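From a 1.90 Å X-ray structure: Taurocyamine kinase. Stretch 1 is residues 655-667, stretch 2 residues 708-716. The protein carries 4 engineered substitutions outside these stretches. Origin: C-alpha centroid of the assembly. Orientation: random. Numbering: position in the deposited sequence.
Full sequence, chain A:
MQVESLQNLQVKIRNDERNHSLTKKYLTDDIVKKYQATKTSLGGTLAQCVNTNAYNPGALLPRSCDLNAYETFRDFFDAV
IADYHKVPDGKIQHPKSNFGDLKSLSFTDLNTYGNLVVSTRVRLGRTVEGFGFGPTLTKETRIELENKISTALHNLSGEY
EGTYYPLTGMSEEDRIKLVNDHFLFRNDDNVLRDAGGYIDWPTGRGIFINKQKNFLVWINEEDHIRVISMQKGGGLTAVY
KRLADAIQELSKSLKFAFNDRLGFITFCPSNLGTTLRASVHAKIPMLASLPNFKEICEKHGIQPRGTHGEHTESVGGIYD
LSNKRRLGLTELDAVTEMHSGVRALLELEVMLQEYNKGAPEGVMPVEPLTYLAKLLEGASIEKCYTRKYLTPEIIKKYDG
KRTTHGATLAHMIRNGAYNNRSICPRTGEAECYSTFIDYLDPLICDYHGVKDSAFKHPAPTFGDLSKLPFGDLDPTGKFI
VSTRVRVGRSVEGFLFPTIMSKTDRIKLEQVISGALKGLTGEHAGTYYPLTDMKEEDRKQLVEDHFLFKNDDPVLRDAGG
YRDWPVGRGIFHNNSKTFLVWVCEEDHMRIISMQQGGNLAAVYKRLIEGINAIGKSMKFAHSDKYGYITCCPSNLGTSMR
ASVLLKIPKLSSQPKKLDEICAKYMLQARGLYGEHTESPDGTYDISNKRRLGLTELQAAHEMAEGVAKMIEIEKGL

Stretch 1, residues 655-667: KKLDEICAKYMLQ
Stretch 2 708-716: KMIEIEKGL

Stretch 1 builds a short helix that ends at Lys663, a turn, and a strand that begins at Leu666 and continues later in the chain. Cys661 N to Leu657 O (3.2 Å), Lys663 N to Glu659 O (2.9 Å) and Tyr664 N to Ile660 O (2.6 Å) are i to i-4 backbone hydrogen bonds; Ala662 N to Asp658 O (3.5 Å) is weak. Tyr664 is the first residue to leave helical phi/psi, at -102/8, and Met665 follows with positive phi, 56/51. The turn is closed by Leu666 N to Cys661 O, a hydrogen bond of 2.6 Å, after which Leu666 (-115/156) and Gln667 (-115/142) are extended.

Stretch 2 is the end of a helix that begins earlier in the chain. Phi/psi are helical from Lys708 to Gly715, with psi shallower at Glu711 (-71/-26), Lys714 (-65/-25) and Gly715 (-65/-24). Hydrogen bonds from Ile712 N to Lys708 O (2.7 Å) and from Glu713 N to Met709 O (2.8 Å) hold its regular part; near the C-terminus the spacing shortens to i-3, with Leu716 N to Glu713 O at 3.1 Å. The nearest CA atoms, Ile660 and Met709, are 7.5 Å apart. The order of contacts runs oppositely along the chains: Lys656 meets Ile712 and Leu716, Ile660 meets Met709, and Tyr664 meets Lys708. No hydrogen bond crosses between the stretches, and 407 Å² is buried in total, so side-chain packing carries the contact.

Met709 gives up the most area, 94 Å². Its CA-to-CB bond points sideways, but chi angles of -74°, -170° and -176° (m, t, t) extend the chain so that its end comes nearer stretch 1. There Met709 CE lies 3.4 Å from Cys661 SG (chi1 -74°, m) and 3.6 Å from Leu666 CD1 (-62°, 170°; m, t), joining helix and strand residues around one methyl group. Closer to its backbone, Met709 CG meets Ile660 CD1 at 4.1 Å; the CA-to-CB bond of Ile660 points toward stretch 2, with chi1 -40° (m) and chi2 152° (t). These contacts are apolar, favoured by exclusion of water.

Lysines line the flanks. The CA-to-CB bond of Tyr664 (chi1 -76°, m; chi2 -98°) points toward stretch 2; one ring face lies under Lys708 CB, while Tyr664 OH approaches Lys708 CG at 3.2 Å, a close contact with carbon. Lys708 has chi1 -117°, chi2 -93° and chi3 120°, all between wells, and chi4 56° (p). Lys656 starts sideways with chi1 139°, between wells, then extends through t at chi2 to chi4. Its CE reaches Ile712 CG2 at 4.0 Å, and Lys656 NZ stands 3.6 Å from Leu716 CD2, meeting a methyl group. Ile712 takes chi1 -68° and chi2 -55° (m, m); Leu716 takes -56° and 168° (m, t).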

ATOM      1  N   LYS A 655      13.403  13.753  33.547  1.00 74.02           N
ATOM      2  CA  LYS A 655      14.672  13.040  33.417  1.00 74.11           C
ATOM      3  C   LYS A 655      15.128  12.495  34.756  1.00 74.52           C
ATOM      4  O   LYS A 655      16.154  11.824  34.853  1.00 72.70           O
ATOM      5  CB  LYS A 655      15.732  13.943  32.802  1.00 70.77           C
ATOM      6  CG  LYS A 655      15.131  15.062  31.984  1.00 71.12           C
ATOM      7  CD  LYS A 655      15.857  15.222  30.664  1.00 70.38           C
ATOM      8  CE  LYS A 655      15.067  16.119  29.733  1.00 67.27           C
ATOM      9  NZ  LYS A 655      15.828  16.455  28.505  1.00 70.27           N
ATOM     10  N   LYS A 656      14.354  12.805  35.788  1.00 78.82           N
ATOM     11  CA  LYS A 656      14.393  12.033  37.015  1.00 78.56           C
ATOM     12  C   LYS A 656      13.229  11.051  36.842  1.00 78.96           C
ATOM     13  O   LYS A 656      12.978  10.188  37.676  1.00 76.78           O
ATOM     14  CB  LYS A 656      14.298  12.945  38.256  1.00 78.56           C
ATOM     15  CG  LYS A 656      13.429  12.486  39.421  1.00 75.68           C
ATOM     16  CD  LYS A 656      13.222  13.619  40.419  1.00 75.81           C
ATOM     17  CE  LYS A 656      11.954  13.435  41.241  1.00 75.61           C
ATOM     18  NZ  LYS A 656      12.010  14.168  42.538  1.00 75.43           N
ATOM     19  N   LEU A 657      12.551  11.187  35.701  1.00 78.29           N
ATOM     20  CA  LEU A 657      11.557  10.229  35.222  1.00 75.21           C
ATOM     21  C   LEU A 657      12.216   9.201  34.305  1.00 73.23           C
ATOM     22  O   LEU A 657      12.135   7.993  34.539  1.00 68.61           O
ATOM     23  CB  LEU A 657      10.433  10.947  34.469  1.00 74.52           C
ATOM     24  CG  LEU A 657       9.725  10.169  33.352  1.00 73.77           C
ATOM     25  CD1 LEU A 657       8.749   9.150  33.921  1.00 68.86           C
ATOM     26  CD2 LEU A 657       9.034  11.105  32.370  1.00 72.07           C
ATOM     27  N   ASP A 658      12.884   9.697  33.266  1.00 73.94           N
ATOM     28  CA  ASP A 658      13.576   8.840  32.313  1.00 68.52           C
ATOM     29  C   ASP A 658      14.818   8.204  32.935  1.00 69.69           C
ATOM     30  O   ASP A 658      15.501   7.406  32.293  1.00 70.73           O
ATOM     31  CB  ASP A 658      13.952   9.635  31.062  1.00 69.39           C
ATOM     32  CG  ASP A 658      12.754   9.907  30.164  1.00 74.59           C
ATOM     33  OD1 ASP A 658      11.718   9.228  30.336  1.00 73.82           O
ATOM     34  OD2 ASP A 658      12.847  10.798  29.289  1.00 72.31           O
ATOM     35  N   GLU A 659      15.105   8.559  34.185  1.00 68.78           N
ATOM     36  CA  GLU A 659      16.208   7.958  34.920  1.00 67.32           C
ATOM     37  C   GLU A 659      15.716   6.802  35.786  1.00 63.78           C
ATOM     38  O   GLU A 659      16.438   5.817  35.963  1.00 64.21           O
ATOM     39  CB  GLU A 659      16.928   9.005  35.776  1.00 73.88           C
ATOM     40  CG  GLU A 659      17.671   8.436  36.982  1.00 73.77           C
ATOM     41  CD  GLU A 659      19.064   9.013  37.149  1.00 78.84           C
ATOM     42  OE1 GLU A 659      19.186  10.247  37.304  1.00 82.87           O
ATOM     43  OE2 GLU A 659      20.038   8.229  37.122  1.00 80.81           O
ATOM     44  N   ILE A 660      14.503   6.909  36.331  1.00 61.26           N
ATOM     45  CA  ILE A 660      13.912   5.754  37.005  1.00 60.86           C
ATOM     46  C   ILE A 660      13.772   4.640  35.988  1.00 53.69           C
ATOM     47  O   ILE A 660      14.198   3.511  36.227  1.00 53.83           O
ATOM     48  CB  ILE A 660      12.514   6.007  37.610  1.00 61.99           C
ATOM     49  CG1 ILE A 660      12.402   7.367  38.272  1.00 68.20           C
ATOM     50  CG2 ILE A 660      12.167   4.931  38.618  1.00 60.49           C
ATOM     51  CD1 ILE A 660      10.983   7.895  38.257  1.00 70.15           C
ATOM     52  N   CYS A 661      13.163   4.983  34.854  1.00 53.84           N
ATOM     53  CA  CYS A 661      12.921   4.037  33.775  1.00 50.24           C
ATOM     54  C   CYS A 661      14.209   3.335  33.394  1.00 49.96           C
ATOM     55  O   CYS A 661      14.218   2.129  33.163  1.00 46.18           O
ATOM     56  CB  CYS A 661      12.327   4.746  32.556  1.00 47.33           C
ATOM     57  SG  CYS A 661      10.596   5.215  32.745  1.00 44.35           S
ATOM     58  N   ALA A 662      15.297   4.099  33.357  1.00 51.84           N
ATOM     59  CA  ALA A 662      16.613   3.558  33.045  1.00 52.36           C
ATOM     60  C   ALA A 662      17.089   2.573  34.107  1.00 52.45           C
ATOM     61  O   ALA A 662      17.428   1.430  33.795  1.00 53.31           O
ATOM     62  CB  ALA A 662      17.620   4.684  32.886  1.00 60.19           C
ATOM     63  N   LYS A 663      17.110   3.011  35.361  1.00 52.42           N
ATOM     64  CA  LYS A 663      17.706   2.206  36.426  1.00 55.61           C
ATOM     65  C   LYS A 663      16.778   1.100  36.910  1.00 51.29           C
ATOM     66  O   LYS A 663      17.233   0.113  37.494  1.00 56.03           O
ATOM     67  CB  LYS A 663      18.130   3.101  37.597  1.00 57.07           C
ATOM     68  CG  LYS A 663      19.113   4.200  37.198  1.00 59.49           C
ATOM     69  CD  LYS A 663      19.198   5.296  38.244  1.00 63.25           C
ATOM     70  CE  LYS A 663      19.736   4.765  39.567  1.00 58.73           C
ATOM     71  NZ  LYS A 663      19.723   5.803  40.635  1.00 54.08           N
ATOM     72  N   TYR A 664      15.483   1.251  36.655  1.00 48.71           N
ATOM     73  CA  TYR A 664      14.535   0.192  36.975  1.00 49.85           C
ATOM     74  C   TYR A 664      14.132  -0.585  35.714  1.00 45.59           C
ATOM     75  O   TYR A 664      13.243  -1.436  35.754  1.00 37.35           O
ATOM     76  CB  TYR A 664      13.312   0.773  37.687  1.00 49.18           C
ATOM     77  CG  TYR A 664      13.588   1.126  39.134  1.00 50.44           C
ATOM     78  CD1 TYR A 664      13.244   0.252  40.159  1.00 50.88           C
ATOM     79  CD2 TYR A 664      14.210   2.324  39.474  1.00 54.37           C
ATOM     80  CE1 TYR A 664      13.498   0.566  41.481  1.00 53.38           C
ATOM     81  CE2 TYR A 664      14.469   2.649  40.796  1.00 52.01           C
ATOM     82  CZ  TYR A 664      14.113   1.765  41.795  1.00 53.61           C
ATOM     83  OH  TYR A 664      14.370   2.074  43.111  1.00 54.66           O
ATOM     84  N   MET A 665      14.812  -0.282  34.607  1.00 45.44           N
ATOM     85  CA  MET A 665      14.685  -1.022  33.351  1.00 40.81           C
ATOM     86  C   MET A 665      13.230  -1.075  32.883  1.00 40.70           C
ATOM     87  O   MET A 665      12.671  -2.140  32.585  1.00 35.42           O
ATOM     88  CB  MET A 665      15.286  -2.420  33.507  1.00 38.74           C
ATOM     89  CG  MET A 665      16.807  -2.373  33.719  1.00 46.63           C
ATOM     90  SD  MET A 665      17.605  -3.949  34.115  1.00 56.33           S
ATOM     91  CE  MET A 665      16.999  -4.244  35.781  1.00 45.27           C
ATOM     92  N   LEU A 666      12.629   0.111  32.840  1.00 34.66           N
ATOM     93  CA  LEU A 666      11.260   0.298  32.405  1.00 34.61           C
ATOM     94  C   LEU A 666      11.234   1.112  31.129  1.00 37.88           C
ATOM     95  O   LEU A 666      12.166   1.868  30.847  1.00 36.20           O
ATOM     96  CB  LEU A 666      10.437   1.013  33.470  1.00 39.68           C
ATOM     97  CG  LEU A 666      10.258   0.333  34.819  1.00 40.37           C
ATOM     98  CD1 LEU A 666       9.619   1.316  35.790  1.00 43.06           C
ATOM     99  CD2 LEU A 666       9.387  -0.899  34.644  1.00 35.79           C
ATOM    100  N   GLN A 667      10.161   0.952  30.365  1.00 33.13           N
ATOM    101  CA  GLN A 667       9.940   1.768  29.186  1.00 33.36           C
ATOM    102  C   GLN A 667       8.705   2.607  29.435  1.00 35.04           C
ATOM    103  O   GLN A 667       7.755   2.132  30.063  1.00 35.18           O
ATOM    104  CB  GLN A 667       9.772   0.900  27.940  1.00 41.20           C
ATOM    105  CG  GLN A 667       9.162   1.647  26.762  1.00 46.65           C
ATOM    106  CD  GLN A 667       8.490   0.724  25.763  1.00 57.02           C
ATOM    107  OE1 GLN A 667       9.152   0.119  24.916  1.00 55.64           O
ATOM    108  NE2 GLN A 667       7.163   0.612  25.856  1.00 56.00           N
ATOM    109  N   LYS A 708       7.959   2.400  42.881  1.00 40.60           N
ATOM    110  CA  LYS A 708       8.885   3.509  43.043  1.00 44.61           C
ATOM    111  C   LYS A 708       8.320   4.796  42.483  1.00 50.07           C
ATOM    112  O   LYS A 708       8.285   5.809  43.171  1.00 52.98           O
ATOM    113  CB  LYS A 708      10.224   3.206  42.373  1.00 49.89           C
ATOM    114  CG  LYS A 708      11.366   3.147  43.374  1.00 56.90           C
ATOM    115  CD  LYS A 708      12.060   4.507  43.499  1.00 55.92           C
ATOM    116  CE  LYS A 708      11.961   5.028  44.940  1.00 56.47           C
ATOM    117  NZ  LYS A 708      12.538   4.029  45.894  1.00 59.28           N
ATOM    118  N   MET A 709       7.911   4.754  41.219  1.00 48.84           N
ATOM    119  CA  MET A 709       7.302   5.904  40.556  1.00 51.97           C
ATOM    120  C   MET A 709       6.162   6.516  41.362  1.00 51.61           C
ATOM    121  O   MET A 709       6.101   7.732  41.537  1.00 57.08           O
ATOM    122  CB  MET A 709       6.782   5.508  39.175  1.00 47.32           C
ATOM    123  CG  MET A 709       7.864   5.310  38.148  1.00 54.72           C
ATOM    124  SD  MET A 709       7.194   5.145  36.486  1.00 58.07           S
ATOM    125  CE  MET A 709       8.695   4.813  35.584  1.00 53.16           C
ATOM    126  N   ILE A 710       5.256   5.668  41.839  1.00 47.96           N
ATOM    127  CA  ILE A 710       4.096   6.135  42.586  1.00 54.71           C
ATOM    128  C   ILE A 710       4.538   6.808  43.878  1.00 58.44           C
ATOM    129  O   ILE A 710       4.068   7.893  44.203  1.00 60.97           O
ATOM    130  CB  ILE A 710       3.117   4.983  42.902  1.00 48.86           C
ATOM    131  CG1 ILE A 710       2.426   4.513  41.615  1.00 41.75           C
ATOM    132  CG2 ILE A 710       2.082   5.429  43.914  1.00 49.08           C
ATOM    133  CD1 ILE A 710       1.389   3.423  41.825  1.00 39.35           C
ATOM    134  N   GLU A 711       5.461   6.187  44.602  1.00 55.94           N
ATOM    135  CA  GLU A 711       5.920   6.796  45.840  1.00 63.67           C
ATOM    136  C   GLU A 711       6.776   8.036  45.573  1.00 64.30           C
ATOM    137  O   GLU A 711       6.851   8.931  46.413  1.00 67.61           O
ATOM    138  CB  GLU A 711       6.676   5.783  46.698  1.00 55.49           C
ATOM    139  CG  GLU A 711       5.827   5.273  47.839  1.00 53.12           C
ATOM    140  CD  GLU A 711       5.702   6.295  48.945  1.00 60.29           C
ATOM    141  OE1 GLU A 711       6.317   7.374  48.828  1.00 63.87           O
ATOM    142  OE2 GLU A 711       4.943   6.049  49.904  1.00 64.45           O
ATOM    143  N   ILE A 712       7.413   8.097  44.407  1.00 62.96           N
ATOM    144  CA  ILE A 712       8.106   9.316  44.005  1.00 65.37           C
ATOM    145  C   ILE A 712       7.079  10.410  43.760  1.00 71.64           C
ATOM    146  O   ILE A 712       7.273  11.552  44.168  1.00 76.66           O
ATOM    147  CB  ILE A 712       8.967   9.125  42.733  1.00 65.19           C
ATOM    148  CG1 ILE A 712      10.162   8.204  43.013  1.00 67.36           C
ATOM    149  CG2 ILE A 712       9.450  10.469  42.198  1.00 66.08           C
ATOM    150  CD1 ILE A 712      11.019   8.657  44.158  1.00 65.70           C
ATOM    151  N   GLU A 713       5.979  10.039  43.108  1.00 68.93           N
ATOM    152  CA  GLU A 713       4.935  10.978  42.705  1.00 75.66           C
ATOM    153  C   GLU A 713       4.295  11.736  43.865  1.00 75.29           C
ATOM    154  O   GLU A 713       4.132  12.944  43.780  1.00 77.26           O
ATOM    155  CB  GLU A 713       3.849  10.236  41.909  1.00 73.69           C
ATOM    156  CG  GLU A 713       2.663  11.077  41.430  1.00 75.54           C
ATOM    157  CD  GLU A 713       3.019  12.114  40.384  1.00 79.02           C
ATOM    158  OE1 GLU A 713       4.160  12.115  39.874  1.00 96.25           O
ATOM    159  OE2 GLU A 713       2.131  12.924  40.057  1.00 97.38           O
ATOM    160  N   LYS A 714       3.916  11.030  44.930  1.00 71.33           N
ATOM    161  CA  LYS A 714       3.312  11.671  46.102  1.00 78.46           C
ATOM    162  C   LYS A 714       4.340  12.591  46.748  1.00 79.49           C
ATOM    163  O   LYS A 714       3.985  13.569  47.412  1.00 77.43           O
ATOM    164  CB  LYS A 714       2.806  10.642  47.129  1.00 74.09           C
ATOM    165  CG  LYS A 714       3.488   9.302  47.038  1.00 71.33           C
ATOM    166  CD  LYS A 714       2.968   8.188  47.969  1.00 68.96           C
ATOM    167  CE  LYS A 714       1.597   7.627  47.601  1.00 65.20           C
ATOM    168  NZ  LYS A 714       1.298   6.416  48.439  1.00 64.47           N
ATOM    169  N   GLY A 715       5.616  12.285  46.524  1.00 79.20           N
ATOM    170  CA  GLY A 715       6.708  13.084  47.053  1.00 80.78           C
ATOM    171  C   GLY A 715       6.767  14.497  46.499  1.00 82.47           C
ATOM    172  O   GLY A 715       7.293  15.392  47.154  1.00 87.11           O
ATOM    173  N   LEU A 716       6.211  14.711  45.309  1.00 81.52           N
ATOM    174  CA  LEU A 716       6.232  16.031  44.675  1.00 85.60           C
ATOM    175  C   LEU A 716       5.002  16.878  45.027  1.00 86.92           C
ATOM    176  O   LEU A 716       4.665  17.862  44.356  1.00 86.00           O
ATOM    177  CB  LEU A 716       6.340  15.879  43.160  1.00 83.93           C
ATOM    178  CG  LEU A 716       7.542  15.053  42.693  1.00 82.24           C
ATOM    179  CD1 LEU A 716       7.430  14.702  41.217  1.00 77.69           C
ATOM    180  CD2 LEU A 716       8.851  15.777  42.976  1.00 84.87           C
ATOM    181  OXT LEU A 716       4.307  16.588  45.999  1.00 86.54           O
TER